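Long-range contacts in uncharacterized protein (Nitrosospira multiformis, PDB 3P51), which is of unknown function but, as a member of the polyketide cyclase and lipid transport family, may bind a hydrophobic ligand: residues V14-W18 with Y65-R71; W29-I34 with S131-L136; E57-I63 with Y74-P80. All coordinates share one frame; numbering follows the deposited sequence.

Contact 1 (V14-W18 with Y65-R71)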
# COMPACT_ATOMS: atom_id res chain seq x y z
N VAL A 14 -4.75 13.78 -16.07
CA VAL A 14 -5.00 13.50 -14.66
C VAL A 14 -5.03 14.78 -13.81
O VAL A 14 -5.79 14.86 -12.85
CB VAL A 14 -3.99 12.48 -14.10
CG1 VAL A 14 -2.60 13.12 -13.98
CG2 VAL A 14 -4.45 11.92 -12.75
N GLU A 15 -4.20 15.76 -14.16
CA GLU A 15 -4.17 17.03 -13.43
C GLU A 15 -5.52 17.74 -13.49
O GLU A 15 -5.95 18.38 -12.53
CB GLU A 15 -3.10 17.97 -13.99
CG GLU A 15 -1.65 17.52 -13.76
CD GLU A 15 -1.17 16.49 -14.78
OE1 GLU A 15 -1.87 16.29 -15.80
OE2 GLU A 15 -0.10 15.89 -14.54
N ARG A 16 -6.18 17.64 -14.64
CA ARG A 16 -7.49 18.27 -14.82
C ARG A 16 -8.57 17.53 -14.05
O ARG A 16 -9.44 18.14 -13.40
CB ARG A 16 -7.83 18.32 -16.31
CG ARG A 16 -9.03 19.16 -16.65
CD ARG A 16 -8.79 19.86 -17.97
NE ARG A 16 -10.01 20.51 -18.47
CZ ARG A 16 -10.83 19.95 -19.36
NH1 ARG A 16 -10.58 18.74 -19.84
NH2 ARG A 16 -11.91 20.61 -19.76
N VAL A 17 -8.56 16.20 -14.13
CA VAL A 17 -9.55 15.42 -13.41
C VAL A 17 -9.38 15.64 -11.91
O VAL A 17 -10.36 15.86 -11.20
CB VAL A 17 -9.46 13.92 -13.71
CG1 VAL A 17 -10.56 13.19 -12.97
CG2 VAL A 17 -9.59 13.67 -15.22
N TRP A 18 -8.15 15.59 -11.43
CA TRP A 18 -7.90 15.81 -10.00
C TRP A 18 -8.39 17.20 -9.59
O TRP A 18 -9.07 17.35 -8.57
CB TRP A 18 -6.41 15.64 -9.67
CG TRP A 18 -6.08 15.76 -8.18
CD1 TRP A 18 -5.21 16.65 -7.60
CD2 TRP A 18 -6.62 14.97 -7.11
NE1 TRP A 18 -5.18 16.46 -6.24
CE2 TRP A 18 -6.03 15.44 -5.91
CE3 TRP A 18 -7.54 13.92 -7.04
CZ2 TRP A 18 -6.33 14.88 -4.65
CZ3 TRP A 18 -7.85 13.37 -5.78
CH2 TRP A 18 -7.24 13.86 -4.61
N TYR A 65 -6.51 11.62 3.11
CA TYR A 65 -6.39 12.42 1.90
C TYR A 65 -4.93 12.40 1.45
O TYR A 65 -4.01 12.55 2.26
CB TYR A 65 -6.82 13.86 2.18
CG TYR A 65 -6.97 14.74 0.96
CD1 TYR A 65 -8.23 15.07 0.47
CD2 TYR A 65 -5.86 15.25 0.31
CE1 TYR A 65 -8.38 15.89 -0.65
CE2 TYR A 65 -6.00 16.08 -0.81
CZ TYR A 65 -7.26 16.39 -1.28
OH TYR A 65 -7.41 17.20 -2.39
N SER A 66 -4.73 12.17 0.15
CA SER A 66 -3.39 12.15 -0.41
C SER A 66 -3.32 13.00 -1.68
O SER A 66 -3.93 12.68 -2.70
CB SER A 66 -2.94 10.72 -0.71
OG SER A 66 -1.60 10.72 -1.19
N GLU A 67 -2.59 14.11 -1.60
CA GLU A 67 -2.36 14.94 -2.77
C GLU A 67 -1.40 14.20 -3.69
O GLU A 67 -1.57 14.20 -4.91
CB GLU A 67 -1.77 16.29 -2.35
CG GLU A 67 -1.32 17.15 -3.52
CD GLU A 67 -2.49 17.66 -4.36
OE1 GLU A 67 -3.64 17.60 -3.88
OE2 GLU A 67 -2.25 18.12 -5.49
N ILE A 68 -0.38 13.57 -3.11
CA ILE A 68 0.64 12.91 -3.91
C ILE A 68 0.09 11.69 -4.65
O ILE A 68 0.43 11.47 -5.80
CB ILE A 68 1.89 12.54 -3.09
CG1 ILE A 68 2.97 11.91 -3.98
CG2 ILE A 68 1.54 11.62 -1.93
CD1 ILE A 68 4.22 11.47 -3.22
N GLU A 69 -0.79 10.92 -4.00
CA GLU A 69 -1.37 9.75 -4.67
C GLU A 69 -2.73 10.07 -5.30
O GLU A 69 -3.32 9.22 -5.96
CB GLU A 69 -1.55 8.58 -3.69
CG GLU A 69 -0.31 8.21 -2.88
CD GLU A 69 0.80 7.62 -3.72
OE1 GLU A 69 0.51 7.21 -4.87
OE2 GLU A 69 1.96 7.58 -3.25
N ARG A 70 -3.24 11.28 -5.07
CA ARG A 70 -4.54 11.66 -5.61
C ARG A 70 -5.62 10.71 -5.13
O ARG A 70 -6.29 10.06 -5.93
CB ARG A 70 -4.53 11.67 -7.14
CG ARG A 70 -3.47 12.59 -7.76
CD ARG A 70 -3.71 12.77 -9.25
NE ARG A 70 -2.78 13.72 -9.86
CZ ARG A 70 -1.63 13.37 -10.42
NH1 ARG A 70 -1.26 12.09 -10.46
NH2 ARG A 70 -0.84 14.30 -10.94
N ARG A 71 -5.78 10.64 -3.81
CA ARG A 71 -6.75 9.74 -3.20
C ARG A 71 -7.54 10.44 -2.10
O ARG A 71 -6.99 11.22 -1.33
CB ARG A 71 -6.05 8.53 -2.58
CG ARG A 71 -7.02 7.53 -1.99
CD ARG A 71 -6.32 6.46 -1.19
NE ARG A 71 -5.20 5.86 -1.91
CZ ARG A 71 -5.33 4.86 -2.78
NH1 ARG A 71 -6.51 4.36 -3.06
NH2 ARG A 71 -4.26 4.37 -3.38
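The indole NE1 of W18 donates a nearly straight hydrogen bond to OE1 of E67, 3.0 Å from nitrogen to oxygen with an N-H...O angle of 163°. OE1 sits at the ring edge, in the indole plane, yet the bond reaches the carboxylate from above the carboxylate's own plane. E67 sets off away from the helix; the bend at its chi2 (69°) swings the carboxylate back to the indole. R70 covers one face of the same ring. Its CA stands 3.6 Å from the centroid of the six-membered ring, a CH-pi contact, and CB continues at 3.8 Å from CE3 of W18. R70 has a left-handed backbone conformation (phi 58°) in a G1 beta bulge, where R70 and R71 both face S66, at the turn end of the hairpin of strands 58-66 and 71-78. In this Bet v 1-like fold the contact sets the short helix 14-21, chiefly through W18, against that turn. S66 OG accepts from the backbone N of E69, an ST motif within the turn. From CG to NE the R70 chain runs extended past the indole and crosses the V14 side chain at about a right angle. V14 CG2 meets R70 CD at 3.7 Å, while CG1 of V14 lies over one face of the guanidinium, 3.6 Å above its plane. E15 OE2 lies 4.0 Å from R70 NH2 but well out of the guanidinium plane, so no N-H points at it and any attraction is probably of charge alone. Beyond the indole, W18 CZ2 touches Y65 OH at 3.4 Å; that hydroxyl is hydrogen-bonded to the backbone O of R22. Y65 and S66 also pair antiparallel with a strand of the second subunit, which carries the sheet across the interface.

Contact 2 (W29-I34 with S131-L136)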
# COMPACT_ATOMS: atom_id res chain seq x y z
N TRP A 29 -19.55 17.91 -9.32
CA TRP A 29 -19.21 17.14 -10.51
C TRP A 29 -20.05 15.90 -10.72
O TRP A 29 -19.91 15.22 -11.73
CB TRP A 29 -17.73 16.76 -10.51
CG TRP A 29 -17.21 16.11 -9.24
CD1 TRP A 29 -16.69 16.73 -8.14
CD2 TRP A 29 -17.11 14.70 -8.98
NE1 TRP A 29 -16.29 15.80 -7.21
CE2 TRP A 29 -16.54 14.55 -7.71
CE3 TRP A 29 -17.45 13.55 -9.71
CZ2 TRP A 29 -16.30 13.30 -7.14
CZ3 TRP A 29 -17.22 12.31 -9.14
CH2 TRP A 29 -16.64 12.20 -7.88
N ALA A 30 -20.92 15.58 -9.76
CA ALA A 30 -21.83 14.45 -9.91
C ALA A 30 -23.28 14.88 -9.66
O ALA A 30 -23.90 14.47 -8.68
CB ALA A 30 -21.44 13.32 -8.96
N PRO A 31 -23.82 15.71 -10.57
CA PRO A 31 -25.15 16.31 -10.37
C PRO A 31 -26.32 15.33 -10.50
O PRO A 31 -27.41 15.64 -10.02
CB PRO A 31 -25.23 17.38 -11.46
CG PRO A 31 -24.30 16.89 -12.54
CD PRO A 31 -23.19 16.15 -11.83
N SER A 32 -26.10 14.18 -11.12
CA SER A 32 -27.19 13.22 -11.31
C SER A 32 -27.70 12.71 -9.97
O SER A 32 -28.89 12.79 -9.68
CB SER A 32 -26.76 12.04 -12.18
OG SER A 32 -26.47 12.45 -13.50
N LEU A 33 -26.79 12.19 -9.15
CA LEU A 33 -27.20 11.62 -7.88
C LEU A 33 -27.06 12.61 -6.72
O LEU A 33 -27.89 12.63 -5.82
CB LEU A 33 -26.40 10.35 -7.61
CG LEU A 33 -26.84 9.46 -6.46
CD1 LEU A 33 -26.47 8.02 -6.75
CD2 LEU A 33 -26.20 9.91 -5.16
N ILE A 34 -26.01 13.42 -6.74
CA ILE A 34 -25.77 14.36 -5.65
C ILE A 34 -26.47 15.70 -5.88
O ILE A 34 -26.06 16.49 -6.73
CB ILE A 34 -24.26 14.62 -5.43
CG1 ILE A 34 -23.51 13.30 -5.28
CG2 ILE A 34 -24.06 15.51 -4.22
CD1 ILE A 34 -24.13 12.37 -4.24
N SER A 131 -23.12 5.58 -11.15
CA SER A 131 -23.73 6.86 -11.51
C SER A 131 -22.77 8.02 -11.29
O SER A 131 -22.64 8.90 -12.14
CB SER A 131 -25.02 7.10 -10.71
OG SER A 131 -25.45 8.44 -10.86
N LEU A 132 -22.09 8.04 -10.14
CA LEU A 132 -21.13 9.09 -9.84
C LEU A 132 -20.00 9.11 -10.88
O LEU A 132 -19.64 10.16 -11.41
CB LEU A 132 -20.54 8.92 -8.44
CG LEU A 132 -21.52 8.93 -7.25
CD1 LEU A 132 -20.80 8.59 -5.96
CD2 LEU A 132 -22.22 10.27 -7.13
N LEU A 133 -19.46 7.93 -11.18
CA LEU A 133 -18.39 7.83 -12.17
C LEU A 133 -18.88 8.23 -13.56
O LEU A 133 -18.16 8.89 -14.32
CB LEU A 133 -17.82 6.42 -12.20
CG LEU A 133 -17.02 6.01 -10.96
CD1 LEU A 133 -16.65 4.54 -11.00
CD2 LEU A 133 -15.77 6.86 -10.81
N ALA A 134 -20.11 7.84 -13.90
CA ALA A 134 -20.69 8.18 -15.20
C ALA A 134 -20.81 9.69 -15.40
O ALA A 134 -20.59 10.19 -16.51
CB ALA A 134 -22.05 7.50 -15.36
N ASP A 135 -21.16 10.42 -14.34
CA ASP A 135 -21.14 11.88 -14.39
C ASP A 135 -19.73 12.40 -14.68
O ASP A 135 -19.53 13.31 -15.49
CB ASP A 135 -21.63 12.47 -13.07
CG ASP A 135 -23.15 12.49 -12.96
OD1 ASP A 135 -23.82 12.25 -13.98
OD2 ASP A 135 -23.67 12.75 -11.85
N LEU A 136 -18.74 11.82 -14.01
CA LEU A 136 -17.36 12.28 -14.15
C LEU A 136 -16.90 12.09 -15.59
O LEU A 136 -16.28 12.98 -16.18
CB LEU A 136 -16.45 11.55 -13.16
CG LEU A 136 -15.04 12.11 -12.99
CD1 LEU A 136 -15.10 13.62 -12.78
CD2 LEU A 136 -14.35 11.43 -11.83
O HOH W 1 -24.25 10.95 -10.02
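L132 overlaps A30 and I34 with a single methyl: its CD2 rests 3.6 Å from A30 CB and 3.8 Å from I34 CG1. One turn along the helix, L136 packs against W29, with L136 CD1 3.9 Å from W29 CE3. The other methyl of L136, CD2, borders CZ3 of the indole, and the L132 carbonyl O approaches the edge of that ring, near its plane. The polar side of the contact belongs to D135, whose carboxylate takes both hydrogen-bond donors of S32. OG donates a hydrogen bond to OD1 over 2.7 Å, through the syn lone pair, and the backbone N reaches OD2 at 2.9 Å, also on the syn side but 25° out of the carboxylate plane. With OG of S32 turned beside its own backbone N (chi1 -65°), the two donors face the carboxylate together. Segment 29-34 belongs to the loop between helix 14-21 and strand 37-40, and D135 pins it to the long C-terminal helix 120-139, the helix gripped by the curved antiparallel sheet in Bet v 1-like proteins. The loop is tightened by its own backbone bond from I34 N to A30 O. A bridging water also donates to D135 OD2 at 2.6 Å, accepts from L33 N and is hydrogen-bonded to S131 OG. OD2 thus has two donors, and this double grip would favour a charged carboxylate. The P31 ring and the D135 side chain run past each other in opposing senses, CD of P31 3.4 Å from OD2 of D135.

Contact 3 (E57-I63 with Y74-P80)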
# COMPACT_ATOMS: atom_id res chain seq x y z
N GLU A 57 -28.89 13.10 3.68
CA GLU A 57 -29.00 11.76 4.28
C GLU A 57 -27.70 10.96 4.37
O GLU A 57 -27.60 10.05 5.19
CB GLU A 57 -30.09 10.95 3.58
CG GLU A 57 -29.86 10.75 2.10
CD GLU A 57 -31.04 10.06 1.42
OE1 GLU A 57 -32.12 10.01 2.02
OE2 GLU A 57 -30.88 9.58 0.27
N PHE A 58 -26.72 11.26 3.52
CA PHE A 58 -25.41 10.64 3.65
C PHE A 58 -24.50 11.54 4.47
O PHE A 58 -24.15 12.63 4.03
CB PHE A 58 -24.75 10.47 2.28
CG PHE A 58 -25.39 9.43 1.41
CD1 PHE A 58 -25.05 8.09 1.54
CD2 PHE A 58 -26.31 9.80 0.44
CE1 PHE A 58 -25.62 7.14 0.72
CE2 PHE A 58 -26.88 8.85 -0.38
CZ PHE A 58 -26.54 7.52 -0.24
N LEU A 59 -24.11 11.08 5.65
CA LEU A 59 -23.11 11.79 6.44
C LEU A 59 -21.72 11.13 6.29
O LEU A 59 -21.52 10.02 6.79
CB LEU A 59 -23.52 11.83 7.92
CG LEU A 59 -22.58 12.57 8.88
CD1 LEU A 59 -22.48 14.06 8.53
CD2 LEU A 59 -23.02 12.37 10.33
N ASP A 60 -20.79 11.82 5.62
CA ASP A 60 -19.41 11.32 5.40
C ASP A 60 -18.38 12.07 6.25
O ASP A 60 -18.50 13.29 6.44
CB ASP A 60 -18.98 11.53 3.94
CG ASP A 60 -19.74 10.65 2.95
OD1 ASP A 60 -20.32 9.62 3.34
OD2 ASP A 60 -19.72 10.99 1.74
N THR A 61 -17.35 11.36 6.72
CA THR A 61 -16.17 11.99 7.32
C THR A 61 -14.91 11.66 6.51
O THR A 61 -14.70 10.50 6.14
CB THR A 61 -15.95 11.51 8.76
OG1 THR A 61 -17.11 11.82 9.54
CG2 THR A 61 -14.76 12.20 9.38
N LEU A 62 -14.08 12.67 6.23
CA LEU A 62 -12.81 12.45 5.54
C LEU A 62 -11.83 11.80 6.50
O LEU A 62 -11.50 12.37 7.56
CB LEU A 62 -12.25 13.79 5.03
CG LEU A 62 -11.00 13.80 4.15
CD1 LEU A 62 -11.22 13.00 2.87
CD2 LEU A 62 -10.60 15.24 3.82
N ILE A 63 -11.36 10.60 6.17
CA ILE A 63 -10.49 9.85 7.07
C ILE A 63 -9.05 9.74 6.54
O ILE A 63 -8.13 9.38 7.28
CB ILE A 63 -11.04 8.45 7.37
CG1 ILE A 63 -11.03 7.59 6.10
CG2 ILE A 63 -12.49 8.55 7.95
CD1 ILE A 63 -11.64 6.20 6.29
N TYR A 74 -12.98 8.07 2.94
CA TYR A 74 -13.95 8.57 3.90
C TYR A 74 -14.76 7.45 4.50
O TYR A 74 -14.93 6.38 3.89
CB TYR A 74 -14.90 9.56 3.20
CG TYR A 74 -15.60 8.94 2.01
CD1 TYR A 74 -16.83 8.31 2.14
CD2 TYR A 74 -15.01 8.98 0.75
CE1 TYR A 74 -17.47 7.73 1.05
CE2 TYR A 74 -15.64 8.41 -0.35
CZ TYR A 74 -16.86 7.79 -0.19
OH TYR A 74 -17.47 7.22 -1.28
N SER A 75 -15.29 7.69 5.70
CA SER A 75 -16.27 6.80 6.30
C SER A 75 -17.65 7.34 5.98
O SER A 75 -17.86 8.55 5.96
CB SER A 75 -16.08 6.72 7.81
OG SER A 75 -16.19 8.00 8.42
N MSE A 76 -18.59 6.44 5.71
CA MSE A 76 -19.99 6.83 5.65
C MSE A 76 -20.61 6.57 7.03
O MSE A 76 -20.85 5.43 7.40
CB MSE A 76 -20.74 6.04 4.59
CG MSE A 76 -22.14 6.56 4.36
SE MSE A 76 -23.32 5.17 3.67
CE MSE A 76 -22.44 4.94 1.94
N ASP A 77 -20.87 7.64 7.77
CA ASP A 77 -21.36 7.53 9.14
C ASP A 77 -22.88 7.35 9.23
O ASP A 77 -23.40 6.73 10.16
CB ASP A 77 -20.92 8.77 9.94
CG ASP A 77 -19.44 9.11 9.74
OD1 ASP A 77 -18.61 8.19 9.61
OD2 ASP A 77 -19.11 10.32 9.71
N GLU A 78 -23.61 7.92 8.27
CA GLU A 78 -25.04 7.69 8.18
C GLU A 78 -25.42 7.61 6.71
O GLU A 78 -24.76 8.20 5.86
CB GLU A 78 -25.85 8.81 8.85
CG GLU A 78 -25.42 9.18 10.26
CD GLU A 78 -26.04 8.32 11.34
OE1 GLU A 78 -26.77 7.34 11.03
OE2 GLU A 78 -25.80 8.65 12.53
N GLY A 79 -26.50 6.90 6.42
CA GLY A 79 -26.99 6.82 5.06
C GLY A 79 -28.38 6.22 5.04
O GLY A 79 -28.82 5.66 6.03
N PRO A 80 -29.07 6.34 3.89
CA PRO A 80 -30.40 5.75 3.75
C PRO A 80 -30.28 4.23 3.66
O PRO A 80 -29.22 3.73 3.27
CB PRO A 80 -30.89 6.32 2.42
CG PRO A 80 -29.62 6.53 1.62
CD PRO A 80 -28.57 6.92 2.63
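M76, a selenomethionine, sets its CB and CG beside OD1 of D60, with CG 3.7 Å from that oxygen; SE then reaches the edge of the F58 ring, 4.0 Å from CD1, a Met-aromatic contact, and the terminal CE ends close to F58 CE1. The chain bends at chi3 (-66°) to bring CE alongside the ring. These residues line one face of the hairpin of strands 58-66 and 71-78, antiparallel neighbours in the sheet of the Bet v 1-like fold; Y124 of helix 120-139 touches F58, and M125 touches M76. P80 covers one face of F58, its CD 3.7 Å from the ring centroid in a CH-pi contact, while its CG meets E57 OE2. Farther along, D60 and Y74 lie side by side and point the same way, CG of D60 against CD1 of Y74; the D60 carboxylate has its salt bridge with R52, and the Y74 hydroxyl bonds to Y129 and W110. T61 and S75 form a hydrogen-bonded pair, both bonds in the carbonyl planes. On the other side of the D60-M76 pair the register slips at a classic beta bulge, where D77 and E78 both face L59. L59 O accepts from D77 N at 2.7 Å, nearly along the C=O axis, and weakly from E78 N, while L59 N returns a bond to E78 O over 3.0 Å. D77, in the bulge, points toward strand 58-66 and crosses T61, whose OG1 donates to OD2; R51 binds both side chains from the next strand, through a salt bridge to D77 and a hydrogen bond to T61. The other carboxylate oxygen, OD1 of D77, accepts a hydrogen bond from S75 OG over 2.7 Å, on the syn side and 18° out of the carboxylate plane.

From the N terminus, helix 14-21 opens contact 1, which closes a loop of 46 residues at the end of the hairpin. Before it closes, segment 29-34 begins contact 2, completed by helix 120-139 only after all the central strands have passed, so contacts 1 and 2 cross. Segment 57-63 opens contact 3 inside both loops; its partner 74-80 follows residue 71, so contact 3 crosses contact 1 but nests within contact 2. Contacts 1 and 3 share strand 58-66. Contact 1 ties helix 14-21 to the turn end of the hairpin, contact 2 ties the loop after that helix to helix 120-139, and contact 3 joins the hairpin's two strands within the sheet.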